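Long-range contact in sulfide-quinone reductase (Aquifex aeolicus, PDB 3HYW), which oxidises hydrogen sulfide and passes the electrons through FAD to a quinone, building up polysulfur that is released at a critical length: residues A[2-15]-A[27-39]. Numbering follows the deposited sequence.
With FAD (flavin-adenine dinucleotide), chain G.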
ATOM      1  N   ALA A   2     -17.945 -10.216  57.492  1.00 38.56           N
ATOM      2  CA  ALA A   2     -17.625  -9.889  56.068  1.00 38.30           C
ATOM      3  C   ALA A   2     -16.795 -10.986  55.398  1.00 38.05           C
ATOM      4  O   ALA A   2     -16.026 -11.689  56.060  1.00 38.08           O
ATOM      5  CB  ALA A   2     -16.902  -8.554  55.986  1.00 38.42           C
ATOM      6  N   LYS A   3     -16.964 -11.126  54.084  1.00 37.68           N
ATOM      7  CA  LYS A   3     -16.170 -12.067  53.294  1.00 37.26           C
ATOM      8  C   LYS A   3     -14.749 -11.534  53.097  1.00 37.04           C
ATOM      9  O   LYS A   3     -14.476 -10.355  53.355  1.00 37.02           O
ATOM     10  CB  LYS A   3     -16.825 -12.336  51.931  1.00 37.34           C
ATOM     11  CG  LYS A   3     -18.157 -13.083  51.977  1.00 38.02           C
ATOM     12  CD  LYS A   3     -18.026 -14.480  52.578  1.00 38.62           C
ATOM     13  CE  LYS A   3     -19.382 -15.137  52.748  1.00 39.36           C
ATOM     14  NZ  LYS A   3     -20.182 -14.496  53.830  1.00 41.09           N
ATOM     15  N   HIS A   4     -13.852 -12.406  52.638  1.00 36.24           N
ATOM     16  CA  HIS A   4     -12.452 -12.047  52.445  1.00 35.66           C
ATOM     17  C   HIS A   4     -11.980 -12.371  51.032  1.00 35.09           C
ATOM     18  O   HIS A   4     -12.019 -13.521  50.601  1.00 35.05           O
ATOM     19  CB  HIS A   4     -11.569 -12.748  53.487  1.00 35.65           C
ATOM     20  CG  HIS A   4     -10.136 -12.312  53.466  1.00 35.73           C
ATOM     21  ND1 HIS A   4      -9.105 -13.127  53.885  1.00 35.32           N
ATOM     22  CD2 HIS A   4      -9.560 -11.150  53.073  1.00 35.46           C
ATOM     23  CE1 HIS A   4      -7.957 -12.484  53.754  1.00 35.57           C
ATOM     24  NE2 HIS A   4      -8.206 -11.282  53.266  1.00 36.12           N
ATOM     25  N   VAL A   5     -11.552 -11.343  50.313  1.00 34.65           N
ATOM     26  CA  VAL A   5     -10.955 -11.532  48.992  1.00 34.20           C
ATOM     27  C   VAL A   5      -9.443 -11.324  49.071  1.00 34.08           C
ATOM     28  O   VAL A   5      -8.976 -10.316  49.608  1.00 34.53           O
ATOM     29  CB  VAL A   5     -11.553 -10.571  47.930  1.00 33.93           C
ATOM     30  CG1 VAL A   5     -10.872 -10.772  46.578  1.00 34.30           C
ATOM     31  CG2 VAL A   5     -13.048 -10.786  47.796  1.00 33.85           C
ATOM     32  N   VAL A   6      -8.689 -12.286  48.552  1.00 33.34           N
ATOM     33  CA  VAL A   6      -7.252 -12.113  48.368  1.00 33.34           C
ATOM     34  C   VAL A   6      -6.972 -11.790  46.902  1.00 33.07           C
ATOM     35  O   VAL A   6      -7.456 -12.481  46.000  1.00 32.90           O
ATOM     36  CB  VAL A   6      -6.443 -13.364  48.803  1.00 33.35           C
ATOM     37  CG1 VAL A   6      -4.968 -13.246  48.389  1.00 33.35           C
ATOM     38  CG2 VAL A   6      -6.564 -13.582  50.308  1.00 33.51           C
ATOM     39  N   VAL A   7      -6.196 -10.733  46.686  1.00 33.13           N
ATOM     40  CA  VAL A   7      -5.750 -10.346  45.356  1.00 33.05           C
ATOM     41  C   VAL A   7      -4.238 -10.529  45.289  1.00 33.21           C
ATOM     42  O   VAL A   7      -3.496  -9.956  46.094  1.00 32.92           O
ATOM     43  CB  VAL A   7      -6.116  -8.876  45.031  1.00 33.34           C
ATOM     44  CG1 VAL A   7      -5.633  -8.495  43.638  1.00 33.01           C
ATOM     45  CG2 VAL A   7      -7.623  -8.647  45.161  1.00 33.79           C
ATOM     46  N   ILE A   8      -3.787 -11.345  44.340  1.00 32.87           N
ATOM     47  CA  ILE A   8      -2.359 -11.521  44.129  1.00 32.89           C
ATOM     48  C   ILE A   8      -1.896 -10.634  42.982  1.00 33.10           C
ATOM     49  O   ILE A   8      -2.249 -10.868  41.819  1.00 32.78           O
ATOM     50  CB  ILE A   8      -1.961 -12.990  43.844  1.00 32.58           C
ATOM     51  CG1 ILE A   8      -2.535 -13.942  44.914  1.00 32.60           C
ATOM     52  CG2 ILE A   8      -0.447 -13.111  43.788  1.00 32.43           C
ATOM     53  CD1 ILE A   8      -2.257 -15.439  44.631  1.00 32.52           C
ATOM     54  N   GLY A   9      -1.096  -9.623  43.321  1.00 32.99           N
ATOM     55  CA  GLY A   9      -0.510  -8.737  42.315  1.00 32.90           C
ATOM     56  C   GLY A   9      -0.899  -7.296  42.549  1.00 32.77           C
ATOM     57  O   GLY A   9      -2.086  -6.972  42.616  1.00 32.85           O
ATOM     58  N   GLY A  10       0.105  -6.432  42.681  1.00 32.41           N
ATOM     59  CA  GLY A  10      -0.116  -5.000  42.880  1.00 32.43           C
ATOM     60  C   GLY A  10       0.105  -4.158  41.636  1.00 32.69           C
ATOM     61  O   GLY A  10       0.735  -3.101  41.699  1.00 33.18           O
ATOM     62  N   GLY A  11      -0.432  -4.619  40.511  1.00 32.60           N
ATOM     63  CA  GLY A  11      -0.313  -3.918  39.232  1.00 32.27           C
ATOM     64  C   GLY A  11      -1.665  -3.445  38.733  1.00 32.41           C
ATOM     65  O   GLY A  11      -2.594  -3.266  39.521  1.00 32.58           O
ATOM     66  N   VAL A  12      -1.782  -3.233  37.426  1.00 32.27           N
ATOM     67  CA  VAL A  12      -3.011  -2.677  36.850  1.00 32.32           C
ATOM     68  C   VAL A  12      -4.233  -3.511  37.224  1.00 32.13           C
ATOM     69  O   VAL A  12      -5.213  -2.974  37.736  1.00 32.52           O
ATOM     70  CB  VAL A  12      -2.911  -2.522  35.303  1.00 32.19           C
ATOM     71  CG1 VAL A  12      -4.237  -2.032  34.712  1.00 32.92           C
ATOM     72  CG2 VAL A  12      -1.785  -1.566  34.940  1.00 32.58           C
ATOM     73  N   GLY A  13      -4.158  -4.820  36.979  1.00 31.71           N
ATOM     74  CA  GLY A  13      -5.277  -5.723  37.215  1.00 31.53           C
ATOM     75  C   GLY A  13      -5.646  -5.898  38.677  1.00 31.75           C
ATOM     76  O   GLY A  13      -6.826  -5.883  39.026  1.00 31.40           O
ATOM     77  N   GLY A  14      -4.627  -6.076  39.521  1.00 32.08           N
ATOM     78  CA  GLY A  14      -4.809  -6.266  40.961  1.00 32.04           C
ATOM     79  C   GLY A  14      -5.368  -5.046  41.668  1.00 32.49           C
ATOM     80  O   GLY A  14      -6.342  -5.147  42.428  1.00 32.84           O
ATOM     81  N   ILE A  15      -4.753  -3.895  41.418  1.00 32.21           N
ATOM     82  CA  ILE A  15      -5.247  -2.624  41.953  1.00 32.70           C
ATOM     83  C   ILE A  15      -6.674  -2.326  41.468  1.00 32.65           C
ATOM     84  O   ILE A  15      -7.527  -1.974  42.270  1.00 33.00           O
ATOM     85  CB  ILE A  15      -4.279  -1.434  41.643  1.00 32.68           C
ATOM     86  CG1 ILE A  15      -2.905  -1.646  42.306  1.00 32.48           C
ATOM     87  CG2 ILE A  15      -4.902  -0.076  42.043  1.00 32.87           C
ATOM     88  CD1 ILE A  15      -2.875  -1.496  43.839  1.00 33.10           C
ATOM     89  N   ASP A  27     -17.663  -2.959  53.328  1.00 39.50           N
ATOM     90  CA  ASP A  27     -17.383  -3.830  54.472  1.00 39.78           C
ATOM     91  C   ASP A  27     -16.562  -5.083  54.124  1.00 39.35           C
ATOM     92  O   ASP A  27     -16.067  -5.772  55.014  1.00 39.50           O
ATOM     93  CB  ASP A  27     -18.664  -4.166  55.258  1.00 40.31           C
ATOM     94  CG  ASP A  27     -19.536  -5.206  54.570  1.00 41.88           C
ATOM     95  OD1 ASP A  27     -19.561  -5.257  53.316  1.00 43.71           O
ATOM     96  OD2 ASP A  27     -20.207  -5.974  55.304  1.00 43.28           O
ATOM     97  N   LEU A  28     -16.395  -5.344  52.829  1.00 38.67           N
ATOM     98  CA  LEU A  28     -15.604  -6.472  52.330  1.00 37.86           C
ATOM     99  C   LEU A  28     -14.169  -6.409  52.854  1.00 37.35           C
ATOM    100  O   LEU A  28     -13.531  -5.366  52.767  1.00 37.19           O
ATOM    101  CB  LEU A  28     -15.561  -6.422  50.800  1.00 37.81           C
ATOM    102  CG  LEU A  28     -15.769  -7.660  49.917  1.00 37.83           C
ATOM    103  CD1 LEU A  28     -15.142  -7.442  48.551  1.00 36.79           C
ATOM    104  CD2 LEU A  28     -15.280  -8.955  50.530  1.00 37.59           C
ATOM    105  N   LYS A  29     -13.662  -7.514  53.399  1.00 36.64           N
ATOM    106  CA  LYS A  29     -12.243  -7.581  53.746  1.00 36.30           C
ATOM    107  C   LYS A  29     -11.438  -7.907  52.486  1.00 35.36           C
ATOM    108  O   LYS A  29     -11.766  -8.837  51.751  1.00 34.88           O
ATOM    109  CB  LYS A  29     -11.973  -8.603  54.854  1.00 36.26           C
ATOM    110  CG  LYS A  29     -10.537  -8.588  55.367  1.00 37.05           C
ATOM    111  CD  LYS A  29     -10.290  -9.668  56.432  1.00 37.75           C
ATOM    112  CE  LYS A  29      -8.812  -9.711  56.826  1.00 39.58           C
ATOM    113  NZ  LYS A  29      -8.488 -10.888  57.679  1.00 40.69           N
ATOM    114  N   ILE A  30     -10.400  -7.118  52.233  1.00 34.80           N
ATOM    115  CA  ILE A  30      -9.599  -7.258  51.018  1.00 34.33           C
ATOM    116  C   ILE A  30      -8.113  -7.206  51.357  1.00 34.09           C
ATOM    117  O   ILE A  30      -7.644  -6.270  51.998  1.00 33.41           O
ATOM    118  CB  ILE A  30      -9.932  -6.163  49.960  1.00 34.51           C
ATOM    119  CG1 ILE A  30     -11.418  -6.209  49.576  1.00 33.96           C
ATOM    120  CG2 ILE A  30      -9.045  -6.324  48.718  1.00 34.36           C
ATOM    121  CD1 ILE A  30     -11.920  -4.967  48.882  1.00 35.35           C
ATOM    122  N   THR A  31      -7.390  -8.231  50.921  1.00 34.06           N
ATOM    123  CA  THR A  31      -5.958  -8.308  51.117  1.00 34.18           C
ATOM    124  C   THR A  31      -5.290  -8.375  49.753  1.00 34.19           C
ATOM    125  O   THR A  31      -5.645  -9.213  48.914  1.00 34.49           O
ATOM    126  CB  THR A  31      -5.575  -9.541  51.964  1.00 34.39           C
ATOM    127  OG1 THR A  31      -6.262  -9.488  53.222  1.00 34.98           O
ATOM    128  CG2 THR A  31      -4.072  -9.591  52.212  1.00 34.58           C
ATOM    129  N   LEU A  32      -4.333  -7.481  49.533  1.00 33.93           N
ATOM    130  CA  LEU A  32      -3.538  -7.496  48.319  1.00 34.09           C
ATOM    131  C   LEU A  32      -2.119  -7.944  48.650  1.00 34.09           C
ATOM    132  O   LEU A  32      -1.466  -7.377  49.535  1.00 33.88           O
ATOM    133  CB  LEU A  32      -3.543  -6.122  47.643  1.00 33.75           C
ATOM    134  CG  LEU A  32      -2.989  -6.037  46.211  1.00 34.03           C
ATOM    135  CD1 LEU A  32      -3.856  -5.124  45.343  1.00 33.79           C
ATOM    136  CD2 LEU A  32      -1.553  -5.552  46.205  1.00 33.53           C
ATOM    137  N   ILE A  33      -1.663  -8.968  47.933  1.00 34.24           N
ATOM    138  CA  ILE A  33      -0.317  -9.505  48.085  1.00 34.27           C
ATOM    139  C   ILE A  33       0.479  -9.190  46.820  1.00 34.71           C
ATOM    140  O   ILE A  33       0.077  -9.573  45.723  1.00 34.55           O
ATOM    141  CB  ILE A  33      -0.338 -11.052  48.291  1.00 34.14           C
ATOM    142  CG1 ILE A  33      -1.252 -11.446  49.463  1.00 34.55           C
ATOM    143  CG2 ILE A  33       1.076 -11.585  48.490  1.00 34.00           C
ATOM    144  CD1 ILE A  33      -1.491 -12.950  49.590  1.00 33.99           C
ATOM    145  N   SER A  34       1.613  -8.508  46.980  1.00 34.97           N
ATOM    146  CA  SER A  34       2.496  -8.219  45.854  1.00 35.48           C
ATOM    147  C   SER A  34       3.968  -8.248  46.249  1.00 35.62           C
ATOM    148  O   SER A  34       4.331  -7.807  47.338  1.00 35.92           O
ATOM    149  CB  SER A  34       2.159  -6.863  45.236  1.00 35.62           C
ATOM    150  OG  SER A  34       2.791  -6.711  43.981  1.00 35.73           O
ATOM    151  N   ASP A  35       4.805  -8.765  45.352  1.00 35.58           N
ATOM    152  CA  ASP A  35       6.248  -8.854  45.584  1.00 36.04           C
ATOM    153  C   ASP A  35       6.974  -7.517  45.366  1.00 35.95           C
ATOM    154  O   ASP A  35       8.088  -7.323  45.854  1.00 36.37           O
ATOM    155  CB  ASP A  35       6.882  -9.974  44.737  1.00 36.20           C
ATOM    156  CG  ASP A  35       6.719  -9.760  43.236  1.00 36.73           C
ATOM    157  OD1 ASP A  35       5.935  -8.886  42.822  1.00 36.83           O
ATOM    158  OD2 ASP A  35       7.377 -10.481  42.462  1.00 38.45           O
ATOM    159  N   ARG A  36       6.342  -6.609  44.630  1.00 35.40           N
ATOM    160  CA  ARG A  36       6.868  -5.264  44.457  1.00 35.10           C
ATOM    161  C   ARG A  36       6.203  -4.318  45.450  1.00 34.58           C
ATOM    162  O   ARG A  36       4.998  -4.403  45.662  1.00 35.09           O
ATOM    163  CB  ARG A  36       6.647  -4.775  43.023  1.00 34.87           C
ATOM    164  CG  ARG A  36       7.693  -5.272  42.060  1.00 36.07           C
ATOM    165  CD  ARG A  36       7.394  -4.849  40.632  1.00 37.49           C
ATOM    166  NE  ARG A  36       8.492  -5.205  39.737  1.00 39.75           N
ATOM    167  CZ  ARG A  36       8.615  -6.374  39.113  1.00 40.62           C
ATOM    168  NH1 ARG A  36       7.700  -7.323  39.274  1.00 40.33           N
ATOM    169  NH2 ARG A  36       9.661  -6.594  38.322  1.00 40.64           N
ATOM    170  N   PRO A  37       6.988  -3.415  46.061  1.00 34.36           N
ATOM    171  CA  PRO A  37       6.459  -2.467  47.046  1.00 33.95           C
ATOM    172  C   PRO A  37       5.702  -1.293  46.420  1.00 33.68           C
ATOM    173  O   PRO A  37       5.197  -0.427  47.137  1.00 33.04           O
ATOM    174  CB  PRO A  37       7.721  -1.958  47.745  1.00 34.51           C
ATOM    175  CG  PRO A  37       8.791  -2.064  46.697  1.00 34.36           C
ATOM    176  CD  PRO A  37       8.443  -3.255  45.857  1.00 34.20           C
ATOM    177  N   TYR A  38       5.620  -1.271  45.095  1.00 33.07           N
ATOM    178  CA  TYR A  38       5.059  -0.130  44.386  1.00 32.88           C
ATOM    179  C   TYR A  38       4.124  -0.589  43.279  1.00 32.55           C
ATOM    180  O   TYR A  38       4.286  -1.693  42.748  1.00 31.95           O
ATOM    181  CB  TYR A  38       6.190   0.729  43.782  1.00 33.58           C
ATOM    182  CG  TYR A  38       7.035  -0.003  42.745  1.00 33.98           C
ATOM    183  CD1 TYR A  38       6.693   0.030  41.390  1.00 34.76           C
ATOM    184  CD2 TYR A  38       8.174  -0.722  43.122  1.00 34.72           C
ATOM    185  CE1 TYR A  38       7.452  -0.648  40.435  1.00 34.60           C
ATOM    186  CE2 TYR A  38       8.946  -1.410  42.168  1.00 34.97           C
ATOM    187  CZ  TYR A  38       8.577  -1.360  40.830  1.00 35.14           C
ATOM    188  OH  TYR A  38       9.325  -2.025  39.882  1.00 35.69           O
ATOM    189  N   PHE A  39       3.154   0.256  42.928  1.00 31.96           N
ATOM    190  CA  PHE A  39       2.480   0.113  41.643  1.00 31.86           C
ATOM    191  C   PHE A  39       3.347   0.792  40.584  1.00 31.66           C
ATOM    192  O   PHE A  39       3.715   1.955  40.736  1.00 31.15           O
ATOM    193  CB  PHE A  39       1.079   0.749  41.647  1.00 31.72           C
ATOM    194  CG  PHE A  39       0.509   0.962  40.256  1.00 31.76           C
ATOM    195  CD1 PHE A  39      -0.186  -0.055  39.616  1.00 32.37           C
ATOM    196  CD2 PHE A  39       0.698   2.172  39.582  1.00 30.20           C
ATOM    197  CE1 PHE A  39      -0.698   0.124  38.332  1.00 30.85           C
ATOM    198  CE2 PHE A  39       0.197   2.360  38.288  1.00 28.64           C
ATOM    199  CZ  PHE A  39      -0.504   1.339  37.669  1.00 31.76           C
TER
HETATM  200  PA  FAD G 441       1.297  -5.870  36.050  1.00 23.13           P
HETATM  201  O1A FAD G 441       0.697  -4.491  35.961  1.00 21.98           O
HETATM  202  O2A FAD G 441       2.672  -6.110  35.506  1.00 24.09           O
HETATM  203  O5B FAD G 441       1.249  -6.271  37.596  1.00 24.67           O
HETATM  204  C5B FAD G 441       1.577  -7.556  38.097  1.00 24.01           C
HETATM  205  C4B FAD G 441       1.864  -7.389  39.581  1.00 24.36           C
HETATM  206  O4B FAD G 441       1.955  -8.666  40.211  1.00 25.28           O
HETATM  207  C3B FAD G 441       3.205  -6.711  39.809  1.00 25.54           C
HETATM  208  O3B FAD G 441       3.069  -5.778  40.887  1.00 25.86           O
HETATM  209  C2B FAD G 441       4.123  -7.853  40.200  1.00 25.73           C
HETATM  210  O2B FAD G 441       5.200  -7.413  41.025  1.00 26.92           O
HETATM  211  C1B FAD G 441       3.171  -8.763  40.953  1.00 25.75           C
HETATM  212  N9A FAD G 441       3.587 -10.189  41.036  1.00 26.20           N
HETATM  213  C8A FAD G 441       4.163 -10.936  40.069  1.00 26.17           C
HETATM  214  N7A FAD G 441       4.358 -12.191  40.546  1.00 26.59           N
HETATM  215  C5A FAD G 441       3.906 -12.218  41.822  1.00 26.19           C
HETATM  216  C6A FAD G 441       3.844 -13.202  42.807  1.00 26.33           C
HETATM  217  N6A FAD G 441       4.307 -14.449  42.559  1.00 25.81           N
HETATM  218  N1A FAD G 441       3.311 -12.903  44.021  1.00 26.27           N
HETATM  219  C2A FAD G 441       2.845 -11.670  44.286  1.00 26.78           C
HETATM  220  N3A FAD G 441       2.896 -10.703  43.356  1.00 26.57           N
HETATM  221  C4A FAD G 441       3.415 -10.954  42.120  1.00 26.06           C
HETATM  222  N1  FAD G 441      -1.148  -1.440  27.767  1.00 22.93           N
HETATM  223  C2  FAD G 441      -1.833  -0.368  27.285  1.00 23.66           C
HETATM  224  O2  FAD G 441      -3.080  -0.389  27.255  1.00 24.10           O
HETATM  225  N3  FAD G 441      -1.191   0.739  26.841  1.00 23.08           N
HETATM  226  C4  FAD G 441       0.156   0.795  26.870  1.00 23.39           C
HETATM  227  O4  FAD G 441       0.823   1.897  26.416  1.00 23.55           O
HETATM  228  C4X FAD G 441       0.878  -0.289  27.356  1.00 23.22           C
HETATM  229  N5  FAD G 441       2.228  -0.229  27.376  1.00 23.21           N
HETATM  230  C5X FAD G 441       2.950  -1.268  27.851  1.00 23.05           C
HETATM  231  C6  FAD G 441       4.346  -1.176  27.875  1.00 23.03           C
HETATM  232  C7  FAD G 441       5.115  -2.234  28.350  1.00 23.35           C
HETATM  233  C7M FAD G 441       6.626  -2.094  28.351  1.00 23.27           C
HETATM  234  C8  FAD G 441       4.475  -3.390  28.803  1.00 23.43           C
HETATM  235  C8M FAD G 441       5.251  -4.583  29.329  1.00 23.84           C
HETATM  236  C9  FAD G 441       3.080  -3.476  28.771  1.00 23.15           C
HETATM  237  C9A FAD G 441       2.294  -2.411  28.305  1.00 23.25           C
HETATM  238  N10 FAD G 441       0.929  -2.476  28.290  1.00 23.61           N
HETATM  239  C10 FAD G 441       0.212  -1.426  27.811  1.00 23.12           C
HETATM  240  C1' FAD G 441       0.240  -3.720  28.707  1.00 23.08           C
HETATM  241  C2' FAD G 441      -0.454  -3.808  30.050  1.00 22.43           C
HETATM  242  O2' FAD G 441      -1.319  -2.680  30.239  1.00 23.62           O
HETATM  243  C3' FAD G 441       0.598  -3.953  31.151  1.00 22.62           C
HETATM  244  O3' FAD G 441       1.396  -5.133  30.892  1.00 20.36           O
HETATM  245  C4' FAD G 441      -0.048  -4.055  32.526  1.00 22.58           C
HETATM  246  O4' FAD G 441       0.956  -3.770  33.508  1.00 23.25           O
HETATM  247  C5' FAD G 441      -0.637  -5.442  32.758  1.00 21.62           C
HETATM  248  O5' FAD G 441      -1.315  -5.477  34.010  1.00 22.49           O
HETATM  249  P   FAD G 441      -1.244  -6.755  34.992  1.00 21.98           P
HETATM  250  O1P FAD G 441      -2.015  -6.409  36.238  1.00 21.34           O
HETATM  251  O2P FAD G 441      -1.592  -8.019  34.235  1.00 20.22           O
HETATM  252  O3P FAD G 441       0.322  -6.922  35.338  1.00 21.19           O
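Strands 4-8 and 29-33 lie side by side and parallel, joined by six backbone hydrogen bonds that run from Lys-29 N on Lys-3 O to Gly-9 N on Ile-33 O (2.7 Å). On the face bearing His-4, Val-6 and Ile-8, the imidazole donates from NE2 to Thr-31 OG1 (2.6 Å, 163° at the hydrogen), with the hydroxyl close to the ring plane; Thr-31 OG1 is also hydrogen-bonded to Glu-72. Lys-29 reaches over a face of the same ring, its extended chain setting CD 4.0 Å from the centroid of the His-4 ring in a CH-pi contact. An alanine in place of His-4 would probably leave Thr-31 OG1 without this donor and the Lys-29 methylenes without the ring they lie on. Further along, Val-6 CG1 meets Ile-33 CD1 at 3.7 Å.

On the other face, Leu-32 CG stands anti to its backbone N (chi1 -168°), which brings Leu-32 CD1 up to Val-7 CG1 and Ile-15 CD1, while Leu-32 CD2 rests on Gly-10 CA (3.7 Å). The Ser-34 side chain packs close against Gly-10, its CB 3.3 Å from Gly-10 N. Phe-39 turns its ring edge to the Gly-11 to Val-12 peptide.

Beyond the strands, the glycine-rich turn characteristic of a Rossmann-type dinucleotide fold grips the FAD diphosphate: Val-12 N bonds O1A and Gly-13 N bonds O1P (2.8 Å). Ribose O2B receives a bond from Arg-36 NH1 (3.1 Å).

Helix 12-24 makes the crossover of this beta-alpha-beta unit, its Leu-21 packing on Val-5, Leu-28 and Ile-30, while strands 100-103 and 71-74 flank the pair within the parallel sheet.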